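Local coordinates for protein SnoK (Streptomyces nogalater, PDB 5EPA) that acts as an iron- and 2-oxoglutarate-dependent carbocyclase in the biosynthesis of the polyketide antibiotic nogalamycin, at residues E28-R31 against F32-Q36. Sequence-based numbering, arbitrary orientation.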
loop_
_atom_site.group_PDB
_atom_site.type_symbol
_atom_site.label_atom_id
_atom_site.label_comp_id
_atom_site.label_asym_id
_atom_site.label_seq_id
_atom_site.Cartn_x
_atom_site.Cartn_y
_atom_site.Cartn_z
ATOM N N GLU A 28 -20.176 -9.364 -1.203
ATOM C CA GLU A 28 -19.836 -9.432 0.213
ATOM C C GLU A 28 -18.428 -8.902 0.464
ATOM O O GLU A 28 -18.153 -8.221 1.460
ATOM C CB GLU A 28 -19.929 -10.900 0.715
ATOM C CG GLU A 28 -21.329 -11.577 0.710
ATOM C CD GLU A 28 -21.954 -11.814 -0.690
ATOM O OE1 GLU A 28 -21.199 -12.151 -1.633
ATOM O OE2 GLU A 28 -23.214 -11.708 -0.829
ATOM N N ALA A 29 -17.514 -9.247 -0.423
ATOM C CA ALA A 29 -16.155 -8.741 -0.310
ATOM C C ALA A 29 -16.094 -7.221 -0.471
ATOM O O ALA A 29 -15.368 -6.534 0.252
ATOM C CB ALA A 29 -15.249 -9.398 -1.344
ATOM N N VAL A 30 -16.882 -6.693 -1.387
ATOM C CA VAL A 30 -16.978 -5.253 -1.551
ATOM C C VAL A 30 -17.587 -4.578 -0.303
ATOM O O VAL A 30 -17.065 -3.572 0.182
ATOM C CB VAL A 30 -17.849 -4.900 -2.763
ATOM C CG1 VAL A 30 -18.096 -3.402 -2.830
ATOM C CG2 VAL A 30 -17.181 -5.411 -4.033
ATOM N N ARG A 31 -18.655 -5.153 0.237
ATOM C CA ARG A 31 -19.254 -4.628 1.446
ATOM C C ARG A 31 -18.281 -4.694 2.626
ATOM O O ARG A 31 -18.197 -3.762 3.418
ATOM C CB ARG A 31 -20.573 -5.343 1.748
ATOM C CG ARG A 31 -21.318 -4.823 2.975
ATOM C CD ARG A 31 -22.669 -5.499 3.184
ATOM N NE ARG A 31 -22.615 -6.981 3.200
ATOM C CZ ARG A 31 -23.027 -7.862 2.246
ATOM N NH1 ARG A 31 -23.574 -7.494 1.068
ATOM N NH2 ARG A 31 -22.880 -9.177 2.485
ATOM N N PHE A 32 -17.535 -5.779 2.741
ATOM C CA PHE A 32 -16.565 -5.917 3.823
ATOM C C PHE A 32 -15.558 -4.803 3.743
ATOM O O PHE A 32 -15.236 -4.157 4.736
ATOM C CB PHE A 32 -15.868 -7.274 3.732
ATOM C CG PHE A 32 -14.961 -7.598 4.898
ATOM C CD1 PHE A 32 -13.669 -7.118 4.950
ATOM C CD2 PHE A 32 -15.397 -8.397 5.925
ATOM C CE1 PHE A 32 -12.827 -7.405 6.007
ATOM C CE2 PHE A 32 -14.556 -8.693 7.010
ATOM C CZ PHE A 32 -13.256 -8.224 7.030
ATOM N N TYR A 33 -15.036 -4.561 2.531
ATOM C CA TYR A 33 -14.109 -3.450 2.303
ATOM C C TYR A 33 -14.692 -2.111 2.699
ATOM O O TYR A 33 -14.044 -1.359 3.368
ATOM C CB TYR A 33 -13.655 -3.379 0.840
ATOM C CG TYR A 33 -12.808 -2.155 0.573
ATOM C CD1 TYR A 33 -11.482 -2.093 1.012
ATOM C CD2 TYR A 33 -13.318 -1.051 -0.102
ATOM C CE1 TYR A 33 -10.713 -0.975 0.755
ATOM C CE2 TYR A 33 -12.542 0.078 -0.301
ATOM C CZ TYR A 33 -11.248 0.093 0.110
ATOM O OH TYR A 33 -10.467 1.215 -0.067
ATOM N N ARG A 34 -15.910 -1.812 2.283
ATOM C CA ARG A 34 -16.502 -0.477 2.540
ATOM C C ARG A 34 -16.732 -0.266 4.004
ATOM O O ARG A 34 -16.527 0.824 4.498
ATOM C CB ARG A 34 -17.821 -0.266 1.801
ATOM C CG ARG A 34 -17.726 -0.430 0.279
ATOM C CD ARG A 34 -17.469 0.849 -0.479
ATOM N NE ARG A 34 -17.181 0.609 -1.898
ATOM C CZ ARG A 34 -18.071 0.527 -2.898
ATOM N NH1 ARG A 34 -19.362 0.596 -2.692
ATOM N NH2 ARG A 34 -17.644 0.358 -4.138
ATOM N N GLU A 35 -17.121 -1.326 4.716
ATOM C CA GLU A 35 -17.403 -1.208 6.155
ATOM C C GLU A 35 -16.149 -1.263 7.025
ATOM O O GLU A 35 -16.034 -0.540 8.012
ATOM C CB GLU A 35 -18.391 -2.289 6.605
ATOM C CG GLU A 35 -19.780 -2.092 5.999
ATOM C CD GLU A 35 -20.770 -3.197 6.360
ATOM O OE1 GLU A 35 -20.337 -4.162 7.071
ATOM O OE2 GLU A 35 -21.963 -3.105 5.937
ATOM N N GLN A 36 -15.228 -2.141 6.671
ATOM C CA GLN A 36 -14.054 -2.426 7.524
ATOM C C GLN A 36 -12.825 -1.620 7.144
ATOM O O GLN A 36 -11.959 -1.413 7.996
ATOM C CB GLN A 36 -13.709 -3.931 7.531
ATOM C CG GLN A 36 -14.872 -4.863 7.850
ATOM C CD GLN A 36 -15.398 -4.678 9.259
ATOM O OE1 GLN A 36 -14.635 -4.529 10.193
ATOM N NE2 GLN A 36 -16.700 -4.696 9.413
#
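Four consecutive i to i+4 backbone hydrogen bonds tie E28-R31 to F32-Q36: F32 N to E28 O (2.8 Å), Y33 N to A29 O (3.0 Å), R34 N to V30 O and E35 N to R31 O. This unbroken pattern identifies regular alpha-helix.

Two pairs of side chains, the partners four residues (about one turn) apart, run alongside one another. In the first, V30 CG1 sits over the centre of one face of the R34 guanidinium, 3.9 Å from CZ, a methyl group in van der Waals contact with the guanidinium face. Chi1 of R34 (-57°) sets CG beside the backbone N, 3.2 Å from V30 O, and the bend at chi2 directs CD and the guanidinium beyond it. The polar end is fixed by another partner, since R34 NE donates to the carbonyl oxygen of L107.

R31 and E35 form the second pair, at the surface. Carboxylate oxygen OE2 of E35 meets the aliphatic part of R31, 3.5 Å from CG, whereas R31 NE remains 4.8 Å from OE2, too far for a direct NE-OE2 salt bridge; any attraction would be long-range. The guanidinium and carboxylate planes are 56° apart. The bend at chi3 (52°) folds the R31 guanidinium back along the helix, with E28 CA over the rim of one face.

On the inner side, buried Y33 packs on V39 and L107, its side chain about 6 Å from that of the 2-oxoglutarate-binding H216. The arrangement is that of an amphipathic N-terminal helix packed on edge strand 38-41 and helix 98-108 of a PhyH-family, cupin-type fold.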